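Local coordinates for protein FACT complex subunit SPT16 (Ashbya gossypii, PDB 6A8M) that probably acts within the FACT complex as a histone chaperone that destabilises and restores nucleosomes during transcription elongation, and takes part in DNA replication and repair, at residues L168-K177 with Y386-C394; N317-I328 with A346-L357. All coordinates share one frame; numbering follows the deposited sequence.

Contact 1 (L168-K177 with Y386-C394)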
loop_
_atom_site.group_PDB
_atom_site.type_symbol
_atom_site.label_atom_id
_atom_site.label_comp_id
_atom_site.label_asym_id
_atom_site.label_seq_id
_atom_site.Cartn_x
_atom_site.Cartn_y
_atom_site.Cartn_z
ATOM N N LEU A 168 14.405 -2.139 3.099
ATOM C CA LEU A 168 14.056 -3.404 3.737
ATOM C C LEU A 168 13.786 -3.197 5.215
ATOM O O LEU A 168 12.839 -3.771 5.771
ATOM C CB LEU A 168 15.173 -4.437 3.540
ATOM C CG LEU A 168 15.029 -5.771 4.291
ATOM C CD1 LEU A 168 13.786 -6.543 3.843
ATOM C CD2 LEU A 168 16.269 -6.652 4.104
ATOM N N GLY A 169 14.603 -2.368 5.865
ATOM C CA GLY A 169 14.415 -2.122 7.284
ATOM C C GLY A 169 13.082 -1.460 7.584
ATOM O O GLY A 169 12.379 -1.855 8.515
ATOM N N LEU A 170 12.721 -0.437 6.808
ATOM C CA LEU A 170 11.434 0.211 7.034
ATOM C C LEU A 170 10.282 -0.749 6.775
ATOM O O LEU A 170 9.296 -0.767 7.525
ATOM C CB LEU A 170 11.320 1.460 6.159
ATOM C CG LEU A 170 12.262 2.617 6.542
ATOM C CD1 LEU A 170 12.250 3.733 5.515
ATOM C CD2 LEU A 170 11.973 3.165 7.923
ATOM N N SER A 171 10.385 -1.565 5.723
ATOM C CA SER A 171 9.316 -2.517 5.426
ATOM C C SER A 171 9.063 -3.450 6.611
ATOM O O SER A 171 7.908 -3.691 6.992
ATOM C CB SER A 171 9.673 -3.317 4.176
ATOM O OG SER A 171 8.843 -4.460 4.050
ATOM N N SER A 172 10.139 -4.002 7.195
ATOM C CA SER A 172 9.993 -4.866 8.365
ATOM C C SER A 172 9.414 -4.106 9.552
ATOM O O SER A 172 8.601 -4.645 10.310
ATOM C CB SER A 172 11.344 -5.470 8.740
ATOM O OG SER A 172 11.893 -6.156 7.633
ATOM N N LEU A 173 9.837 -2.857 9.744
ATOM C CA LEU A 173 9.354 -2.078 10.878
ATOM C C LEU A 173 7.862 -1.782 10.759
ATOM O O LEU A 173 7.143 -1.794 11.767
ATOM C CB LEU A 173 10.157 -0.787 10.975
ATOM C CG LEU A 173 9.776 0.265 12.002
ATOM C CD1 LEU A 173 10.314 -0.123 13.362
ATOM C CD2 LEU A 173 10.341 1.599 11.543
ATOM N N TRP A 174 7.379 -1.520 9.537
ATOM C CA TRP A 174 5.993 -1.116 9.258
ATOM C C TRP A 174 5.028 -2.281 9.156
ATOM O O TRP A 174 3.812 -2.056 9.125
ATOM C CB TRP A 174 5.894 -0.356 7.913
ATOM C CG TRP A 174 6.508 0.951 7.917
ATOM C CD1 TRP A 174 6.669 1.780 8.985
ATOM C CD2 TRP A 174 7.082 1.613 6.801
ATOM N NE1 TRP A 174 7.318 2.934 8.591
ATOM C CE2 TRP A 174 7.588 2.849 7.259
ATOM C CE3 TRP A 174 7.230 1.281 5.460
ATOM C CZ2 TRP A 174 8.216 3.758 6.412
ATOM C CZ3 TRP A 174 7.837 2.188 4.622
ATOM C CH2 TRP A 174 8.334 3.413 5.107
ATOM N N ALA A 175 5.531 -3.512 9.056
ATOM C CA ALA A 175 4.710 -4.621 8.577
ATOM C C ALA A 175 3.506 -4.870 9.485
ATOM O O ALA A 175 2.364 -4.967 9.019
ATOM C CB ALA A 175 5.573 -5.885 8.486
ATOM N N VAL A 176 3.747 -5.009 10.776
ATOM C CA VAL A 176 2.701 -5.417 11.704
ATOM C C VAL A 176 1.781 -4.230 11.960
ATOM O O VAL A 176 2.243 -3.126 12.272
ATOM C CB VAL A 176 3.309 -5.950 13.007
ATOM C CG1 VAL A 176 2.241 -6.040 14.098
ATOM C CG2 VAL A 176 3.988 -7.311 12.765
ATOM N N LYS A 177 0.478 -4.456 11.832
ATOM C CA LYS A 177 -0.512 -3.398 11.950
ATOM C C LYS A 177 -1.072 -3.405 13.364
ATOM O O LYS A 177 -1.462 -4.463 13.875
ATOM C CB LYS A 177 -1.636 -3.596 10.926
ATOM C CG LYS A 177 -1.157 -3.530 9.472
ATOM C CD LYS A 177 -0.843 -2.079 9.050
ATOM C CE LYS A 177 -0.102 -2.056 7.703
ATOM N NZ LYS A 177 1.318 -2.450 7.906
ATOM N N TYR A 386 13.324 -14.643 2.684
ATOM C CA TYR A 386 13.942 -13.896 3.774
ATOM C C TYR A 386 12.968 -13.023 4.555
ATOM O O TYR A 386 13.411 -12.266 5.432
ATOM C CB TYR A 386 15.083 -13.011 3.240
ATOM C CG TYR A 386 14.666 -12.047 2.154
ATOM C CD1 TYR A 386 14.202 -10.765 2.459
ATOM C CD2 TYR A 386 14.733 -12.414 0.820
ATOM C CE1 TYR A 386 13.810 -9.890 1.460
ATOM C CE2 TYR A 386 14.357 -11.543 -0.177
ATOM C CZ TYR A 386 13.895 -10.285 0.144
ATOM O OH TYR A 386 13.507 -9.429 -0.857
ATOM N N ARG A 387 11.676 -13.070 4.247
ATOM C CA ARG A 387 10.657 -12.457 5.085
ATOM C C ARG A 387 9.781 -13.559 5.660
ATOM O O ARG A 387 9.734 -14.680 5.145
ATOM C CB ARG A 387 9.787 -11.455 4.305
ATOM C CG ARG A 387 10.587 -10.392 3.592
ATOM C CD ARG A 387 11.275 -9.464 4.567
ATOM N NE ARG A 387 10.328 -8.738 5.412
ATOM C CZ ARG A 387 9.800 -7.561 5.104
ATOM N NH1 ARG A 387 10.119 -6.961 3.958
ATOM N NH2 ARG A 387 8.950 -6.978 5.942
ATOM N N LYS A 388 9.104 -13.233 6.760
ATOM C CA LYS A 388 8.278 -14.185 7.488
ATOM C C LYS A 388 6.956 -13.520 7.827
ATOM O O LYS A 388 6.940 -12.366 8.254
ATOM C CB LYS A 388 8.980 -14.661 8.764
ATOM C CG LYS A 388 10.112 -15.652 8.473
ATOM C CD LYS A 388 10.720 -16.250 9.727
ATOM C CE LYS A 388 11.794 -17.258 9.323
ATOM N NZ LYS A 388 12.219 -18.137 10.444
ATOM N N VAL A 389 5.853 -14.230 7.582
ATOM C CA VAL A 389 4.539 -13.735 7.964
ATOM C C VAL A 389 4.471 -13.594 9.473
ATOM O O VAL A 389 4.933 -14.464 10.221
ATOM C CB VAL A 389 3.440 -14.685 7.464
ATOM C CG1 VAL A 389 2.088 -14.272 8.015
ATOM C CG2 VAL A 389 3.391 -14.692 5.936
ATOM N N GLU A 390 3.891 -12.491 9.935
ATOM C CA GLU A 390 3.695 -12.273 11.361
ATOM C C GLU A 390 2.230 -11.967 11.615
ATOM O O GLU A 390 1.544 -11.425 10.746
ATOM C CB GLU A 390 4.524 -11.098 11.889
ATOM C CG GLU A 390 6.045 -11.226 11.837
ATOM C CD GLU A 390 6.713 -9.877 12.110
ATOM O OE1 GLU A 390 7.022 -9.596 13.290
ATOM O OE2 GLU A 390 6.868 -9.068 11.159
ATOM N N ASN A 391 1.764 -12.304 12.816
ATOM C CA ASN A 391 0.451 -11.843 13.260
ATOM C C ASN A 391 0.391 -10.323 13.141
ATOM O O ASN A 391 1.339 -9.620 13.510
ATOM C CB ASN A 391 0.194 -12.293 14.702
ATOM C CG ASN A 391 -1.221 -11.994 15.172
ATOM O OD1 ASN A 391 -2.128 -11.776 14.364
ATOM N ND2 ASN A 391 -1.419 -12.002 16.491
ATOM N N GLY A 392 -0.717 -9.823 12.591
ATOM C CA GLY A 392 -0.900 -8.401 12.355
ATOM C C GLY A 392 -0.525 -7.930 10.972
ATOM O O GLY A 392 -0.797 -6.758 10.623
ATOM N N ASP A 393 0.105 -8.782 10.172
ATOM C CA ASP A 393 0.353 -8.426 8.783
ATOM C C ASP A 393 -0.952 -8.400 8.003
ATOM O O ASP A 393 -1.864 -9.187 8.257
ATOM C CB ASP A 393 1.298 -9.427 8.121
ATOM C CG ASP A 393 2.743 -9.261 8.568
ATOM O OD1 ASP A 393 3.045 -8.292 9.294
ATOM O OD2 ASP A 393 3.557 -10.144 8.211
ATOM N N CYS A 394 -1.020 -7.499 7.026
ATOM C CA CYS A 394 -2.149 -7.419 6.115
ATOM C C CYS A 394 -1.640 -7.669 4.706
ATOM O O CYS A 394 -0.657 -7.050 4.289
ATOM C CB CYS A 394 -2.813 -6.045 6.191
ATOM S SG CYS A 394 -4.299 -5.890 5.174
HETATM O O HOH W 1 8.684 -7.409 10.698
HETATM O O HOH W 2 0.747 -5.265 6.683
#

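Contact 2 (N317-I328 with A346-L357)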
loop_
_atom_site.group_PDB
_atom_site.type_symbol
_atom_site.label_atom_id
_atom_site.label_comp_id
_atom_site.label_asym_id
_atom_site.label_seq_id
_atom_site.Cartn_x
_atom_site.Cartn_y
_atom_site.Cartn_z
ATOM N N ASN A 317 -12.432 -23.466 -14.612
ATOM C CA ASN A 317 -11.210 -22.833 -14.138
ATOM C C ASN A 317 -11.502 -21.716 -13.155
ATOM O O ASN A 317 -10.693 -21.473 -12.257
ATOM C CB ASN A 317 -10.388 -22.342 -15.320
ATOM C CG ASN A 317 -9.779 -23.498 -16.095
ATOM O OD1 ASN A 317 -9.581 -24.588 -15.538
ATOM N ND2 ASN A 317 -9.531 -23.295 -17.383
ATOM N N TYR A 318 -12.648 -21.040 -13.279
ATOM C CA TYR A 318 -13.008 -20.088 -12.237
ATOM C C TYR A 318 -13.302 -20.802 -10.925
ATOM O O TYR A 318 -12.931 -20.318 -9.851
ATOM C CB TYR A 318 -14.199 -19.225 -12.647
ATOM C CG TYR A 318 -14.525 -18.240 -11.546
ATOM C CD1 TYR A 318 -13.813 -17.058 -11.420
ATOM C CD2 TYR A 318 -15.484 -18.528 -10.586
ATOM C CE1 TYR A 318 -14.077 -16.161 -10.382
ATOM C CE2 TYR A 318 -15.764 -17.633 -9.545
ATOM C CZ TYR A 318 -15.048 -16.451 -9.457
ATOM O OH TYR A 318 -15.287 -15.556 -8.436
ATOM N N ASP A 319 -13.977 -21.949 -10.989
ATOM C CA ASP A 319 -14.200 -22.728 -9.772
ATOM C C ASP A 319 -12.882 -23.096 -9.119
ATOM O O ASP A 319 -12.742 -23.015 -7.892
ATOM C CB ASP A 319 -14.999 -23.994 -10.084
ATOM C CG ASP A 319 -16.446 -23.707 -10.441
ATOM O OD1 ASP A 319 -16.937 -22.597 -10.116
ATOM O OD2 ASP A 319 -17.086 -24.608 -11.029
ATOM N N PHE A 320 -11.913 -23.531 -9.926
ATOM C CA PHE A 320 -10.587 -23.852 -9.406
ATOM C C PHE A 320 -9.915 -22.633 -8.792
ATOM O O PHE A 320 -9.305 -22.729 -7.723
ATOM C CB PHE A 320 -9.702 -24.428 -10.512
ATOM C CG PHE A 320 -8.259 -24.464 -10.125
ATOM C CD1 PHE A 320 -7.804 -25.448 -9.277
ATOM C CD2 PHE A 320 -7.380 -23.459 -10.538
ATOM C CE1 PHE A 320 -6.481 -25.475 -8.884
ATOM C CE2 PHE A 320 -6.062 -23.472 -10.138
ATOM C CZ PHE A 320 -5.615 -24.472 -9.314
ATOM N N LEU A 321 -9.998 -21.477 -9.463
ATOM C CA LEU A 321 -9.380 -20.262 -8.937
ATOM C C LEU A 321 -9.879 -19.958 -7.530
ATOM O O LEU A 321 -9.092 -19.582 -6.653
ATOM C CB LEU A 321 -9.664 -19.088 -9.879
ATOM C CG LEU A 321 -9.167 -17.702 -9.500
ATOM C CD1 LEU A 321 -7.647 -17.691 -9.465
ATOM C CD2 LEU A 321 -9.697 -16.693 -10.514
ATOM N N LEU A 322 -11.182 -20.152 -7.282
ATOM C CA LEU A 322 -11.715 -19.971 -5.932
ATOM C C LEU A 322 -11.073 -20.927 -4.939
ATOM O O LEU A 322 -10.726 -20.528 -3.817
ATOM C CB LEU A 322 -13.226 -20.184 -5.921
ATOM C CG LEU A 322 -14.104 -19.067 -6.445
ATOM C CD1 LEU A 322 -15.570 -19.534 -6.410
ATOM C CD2 LEU A 322 -13.903 -17.784 -5.632
ATOM N N LEU A 323 -10.954 -22.202 -5.321
ATOM C CA LEU A 323 -10.350 -23.212 -4.454
ATOM C C LEU A 323 -8.891 -22.896 -4.176
ATOM O O LEU A 323 -8.404 -23.110 -3.062
ATOM C CB LEU A 323 -10.476 -24.597 -5.098
ATOM C CG LEU A 323 -11.918 -25.092 -5.271
ATOM C CD1 LEU A 323 -11.975 -26.435 -5.949
ATOM C CD2 LEU A 323 -12.592 -25.157 -3.901
ATOM N N LEU A 324 -8.182 -22.372 -5.176
ATOM C CA LEU A 324 -6.778 -22.010 -4.992
ATOM C C LEU A 324 -6.630 -20.854 -4.012
ATOM O O LEU A 324 -5.755 -20.874 -3.132
ATOM C CB LEU A 324 -6.157 -21.655 -6.347
ATOM C CG LEU A 324 -4.745 -21.061 -6.286
ATOM C CD1 LEU A 324 -3.794 -22.139 -5.733
ATOM C CD2 LEU A 324 -4.284 -20.623 -7.662
ATOM N N GLN A 325 -7.458 -19.819 -4.160
ATOM C CA GLN A 325 -7.394 -18.711 -3.211
ATOM C C GLN A 325 -7.666 -19.202 -1.799
ATOM O O GLN A 325 -6.981 -18.807 -0.849
ATOM C CB GLN A 325 -8.396 -17.612 -3.590
ATOM C CG GLN A 325 -8.143 -16.333 -2.772
ATOM C CD GLN A 325 -9.330 -15.395 -2.698
ATOM O OE1 GLN A 325 -10.461 -15.815 -2.412
ATOM N NE2 GLN A 325 -9.073 -14.111 -2.921
ATOM N N GLU A 326 -8.655 -20.078 -1.651
ATOM C CA GLU A 326 -8.963 -20.635 -0.339
ATOM C C GLU A 326 -7.772 -21.399 0.228
ATOM O O GLU A 326 -7.457 -21.276 1.418
ATOM C CB GLU A 326 -10.195 -21.536 -0.443
ATOM C CG GLU A 326 -10.543 -22.272 0.843
ATOM C CD GLU A 326 -11.041 -21.346 1.939
ATOM O OE1 GLU A 326 -11.653 -20.308 1.620
ATOM O OE2 GLU A 326 -10.811 -21.659 3.127
ATOM N N GLU A 327 -7.095 -22.191 -0.612
ATOM C CA GLU A 327 -5.898 -22.900 -0.168
ATOM C C GLU A 327 -4.839 -21.925 0.328
ATOM O O GLU A 327 -4.202 -22.160 1.359
ATOM C CB GLU A 327 -5.364 -23.764 -1.317
ATOM C CG GLU A 327 -3.910 -24.259 -1.174
ATOM C CD GLU A 327 -3.702 -25.319 -0.099
ATOM O OE1 GLU A 327 -4.690 -25.774 0.508
ATOM O OE2 GLU A 327 -2.534 -25.712 0.141
ATOM N N ILE A 328 -4.637 -20.821 -0.391
ATOM C CA ILE A 328 -3.662 -19.825 0.041
ATOM C C ILE A 328 -4.103 -19.186 1.353
ATOM O O ILE A 328 -3.343 -19.140 2.326
ATOM C CB ILE A 328 -3.455 -18.769 -1.060
ATOM C CG1 ILE A 328 -2.828 -19.415 -2.278
ATOM C CG2 ILE A 328 -2.556 -17.637 -0.589
ATOM C CD1 ILE A 328 -2.863 -18.508 -3.467
ATOM N N ALA A 346 0.964 -22.549 -3.657
ATOM C CA ALA A 346 0.021 -22.283 -4.739
ATOM C C ALA A 346 0.409 -23.042 -6.005
ATOM O O ALA A 346 -0.446 -23.614 -6.688
ATOM C CB ALA A 346 -0.049 -20.776 -5.006
ATOM N N VAL A 347 1.694 -23.017 -6.356
ATOM C CA VAL A 347 2.160 -23.743 -7.533
ATOM C C VAL A 347 1.872 -25.227 -7.390
ATOM O O VAL A 347 1.459 -25.889 -8.350
ATOM C CB VAL A 347 3.656 -23.480 -7.754
ATOM C CG1 VAL A 347 4.189 -24.394 -8.862
ATOM C CG2 VAL A 347 3.857 -22.004 -8.079
ATOM N N ASN A 348 2.100 -25.773 -6.194
ATOM C CA ASN A 348 1.805 -27.182 -5.945
ATOM C C ASN A 348 0.341 -27.484 -6.213
ATOM O O ASN A 348 0.001 -28.506 -6.823
ATOM C CB ASN A 348 2.145 -27.556 -4.502
ATOM C CG ASN A 348 3.619 -27.494 -4.194
ATOM O OD1 ASN A 348 4.461 -27.390 -5.087
ATOM N ND2 ASN A 348 3.944 -27.565 -2.907
ATOM N N TYR A 349 -0.546 -26.625 -5.711
ATOM C CA TYR A 349 -1.976 -26.880 -5.840
ATOM C C TYR A 349 -2.405 -26.853 -7.308
ATOM O O TYR A 349 -3.213 -27.679 -7.742
ATOM C CB TYR A 349 -2.735 -25.848 -5.007
ATOM C CG TYR A 349 -4.195 -26.153 -4.765
ATOM C CD1 TYR A 349 -4.588 -27.006 -3.740
ATOM C CD2 TYR A 349 -5.178 -25.583 -5.558
ATOM C CE1 TYR A 349 -5.925 -27.289 -3.527
ATOM C CE2 TYR A 349 -6.511 -25.856 -5.351
ATOM C CZ TYR A 349 -6.883 -26.709 -4.339
ATOM O OH TYR A 349 -8.227 -26.980 -4.143
ATOM N N ILE A 350 -1.838 -25.937 -8.099
ATOM C CA ILE A 350 -2.173 -25.886 -9.522
ATOM C C ILE A 350 -1.658 -27.121 -10.242
ATOM O O ILE A 350 -2.351 -27.705 -11.084
ATOM C CB ILE A 350 -1.599 -24.609 -10.163
ATOM C CG1 ILE A 350 -2.224 -23.358 -9.588
ATOM C CG2 ILE A 350 -1.787 -24.640 -11.660
ATOM C CD1 ILE A 350 -1.297 -22.172 -9.767
ATOM N N ASN A 351 -0.426 -27.527 -9.940
ATOM C CA ASN A 351 0.150 -28.697 -10.597
ATOM C C ASN A 351 -0.680 -29.931 -10.298
ATOM O O ASN A 351 -0.848 -30.812 -11.156
ATOM C CB ASN A 351 1.592 -28.883 -10.126
ATOM C CG ASN A 351 2.234 -30.153 -10.666
ATOM O OD1 ASN A 351 2.813 -30.143 -11.754
ATOM N ND2 ASN A 351 2.146 -31.248 -9.904
ATOM N N SER A 352 -1.213 -30.003 -9.076
ATOM C CA SER A 352 -2.030 -31.144 -8.688
ATOM C C SER A 352 -3.328 -31.192 -9.480
ATOM O O SER A 352 -3.708 -32.249 -10.002
ATOM C CB SER A 352 -2.342 -31.084 -7.196
ATOM O OG SER A 352 -3.050 -32.248 -6.820
ATOM N N LYS A 353 -4.046 -30.076 -9.532
ATOM C CA LYS A 353 -5.421 -30.057 -10.011
ATOM C C LYS A 353 -5.572 -29.554 -11.440
ATOM O O LYS A 353 -6.460 -30.027 -12.156
ATOM C CB LYS A 353 -6.277 -29.184 -9.092
ATOM C CG LYS A 353 -6.044 -29.436 -7.601
ATOM C CD LYS A 353 -6.603 -30.774 -7.174
ATOM C CE LYS A 353 -6.788 -30.820 -5.657
ATOM N NZ LYS A 353 -7.380 -32.117 -5.214
ATOM N N LYS A 354 -4.732 -28.613 -11.882
ATOM C CA LYS A 354 -4.958 -27.893 -13.137
ATOM C C LYS A 354 -3.629 -27.560 -13.801
ATOM O O LYS A 354 -3.274 -26.385 -13.967
ATOM C CB LYS A 354 -5.749 -26.611 -12.875
ATOM C CG LYS A 354 -7.205 -26.805 -12.514
ATOM C CD LYS A 354 -7.970 -27.495 -13.639
ATOM C CE LYS A 354 -9.458 -27.320 -13.478
ATOM N NZ LYS A 354 -10.204 -28.069 -14.533
ATOM N N PRO A 355 -2.879 -28.573 -14.234
ATOM C CA PRO A 355 -1.572 -28.286 -14.841
ATOM C C PRO A 355 -1.665 -27.475 -16.125
ATOM O O PRO A 355 -0.698 -26.781 -16.485
ATOM C CB PRO A 355 -0.981 -29.684 -15.075
ATOM C CG PRO A 355 -2.167 -30.609 -15.093
ATOM C CD PRO A 355 -3.137 -30.019 -14.128
ATOM N N GLU A 356 -2.815 -27.485 -16.798
ATOM C CA GLU A 356 -3.000 -26.610 -17.951
ATOM C C GLU A 356 -2.923 -25.133 -17.587
ATOM O O GLU A 356 -2.766 -24.300 -18.491
ATOM C CB GLU A 356 -4.339 -26.900 -18.626
ATOM C CG GLU A 356 -5.526 -26.688 -17.709
ATOM C CD GLU A 356 -6.031 -28.001 -17.118
ATOM O OE1 GLU A 356 -7.243 -28.270 -17.248
ATOM O OE2 GLU A 356 -5.217 -28.769 -16.538
ATOM N N LEU A 357 -3.028 -24.794 -16.296
ATOM C CA LEU A 357 -2.954 -23.422 -15.795
ATOM C C LEU A 357 -1.591 -23.062 -15.205
ATOM O O LEU A 357 -1.398 -21.912 -14.788
ATOM C CB LEU A 357 -4.031 -23.198 -14.728
ATOM C CG LEU A 357 -5.490 -23.353 -15.159
ATOM C CD1 LEU A 357 -6.436 -22.933 -14.005
ATOM C CD2 LEU A 357 -5.752 -22.554 -16.423
HETATM O O HOH W 3 -9.154 -25.069 -1.378
#

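Contact 1 (L168-K177 with Y386-C394)
Arg387 grips one atom of helix 168-174 end-on with two nitrogens. NH1 of Arg387 bonds to OG of Ser171 at 2.8 Å, and NH2 to the same oxygen at 3.2 Å. The serine oxygen lies close to the guanidinium plane, at its edge. OG of Ser172 sits over one face, unbonded. Leu168 CD1 touches Arg387 NH1 (3.7 Å) and the ring edge of Tyr386. A second tie follows the helix: Lys177 N donates to Gly392 O at 2.9 Å. Gly392 lies in a type II turn, where a CB would clash with Val176 CG1 and, at phi 95°, jam against the preceding carbonyl O, which alone calls for glycine. Asp393 OD2 braces the turn, accepting from Glu390 N. Water 1 joins Ser172 O to Glu390 OE2. The Arg387 chain is folded at chi2 and chi3 (-67°, -62°), turning its guanidinium end to Ser171 OG. Asp375 also bonds this oxygen. A leucine in place of Arg387 has no N-H to offer, and would probably leave Ser171 OG to Asp375 and weaken the tie. The contact joins helix 167-174, which packs on helices 9-22 and 48-57 of the N-terminal lobe, to the loop leading into strand 394-405 of the M24-type domain.

Contact 2 (N317-I328 with A346-L357)
Two helices of the M24-type (peptidase-like) domain pack side by side here, running roughly antiparallel. The axes of 317-328 and 346-353 come within 10.0 Å, at 146° between their directions. Tyr349 is a knob in a hole formed by Phe320, Leu323, Leu324 and Glu327. Its ring is held between aliphatic carbons. Glu327 CB makes a CH-pi contact over one face, 4.2 Å from the Tyr349 ring centroid, and Lys353 CG lies over the opposite face. Phe320 meets Tyr349 rim to rim, with the ring planes at 19° and Phe320 CE1 3.6 Å from Tyr349 CE2. Over one face of the Phe320 ring stands Lys354 CG, 3.7 Å from the centroid, in a second CH-pi contact. Ile350 CG1 comes to the ring edge, 3.6 Å from Phe320 CZ. With CG anti to the backbone N (chi1 166°), the Phe320 ring extends toward the second helix. Leu357 CD1, from the 3-10 turn after the helix, touches Phe320 CD2. At the other end, Leu324 CD1 and Ile328 CD1 rest against Ala346 CB. Asn317 packs OD1 against Lys354 CE, 3.4 Å away, while its ND2 bonds to Tyr413. Leu321 and Leu324 also pack on Leu399 and Phe401 of strand 394-405. No hydrogen bond joins the two segments, and Glu327 OE2 is instead bonded to Asn331. The pairing therefore rests on apolar and CH-pi contacts, with the lysines and Glu327 lending their aliphatic carbons to the rings.

The centres of the two contacts lie about 27 Å apart, and their nearest atoms about 9 Å apart. Along the chain, 168-177 comes first, then both segments of contact 2, and 386-394 last. Contact 1 bridges 208 residues and ties the N-terminal lobe to the M24-type domain. Contact 2 is local and lies wholly within that domain. The two meet indirectly through strand 394-405: residue 394 of contact 1 begins it, and Leu324 of contact 2 packs on it. Contact 1 is thus one of the places where the lobe and the domain meet, and contact 2 packs helix 339-353 on helix 312-332, which itself lies on the antiparallel sheet.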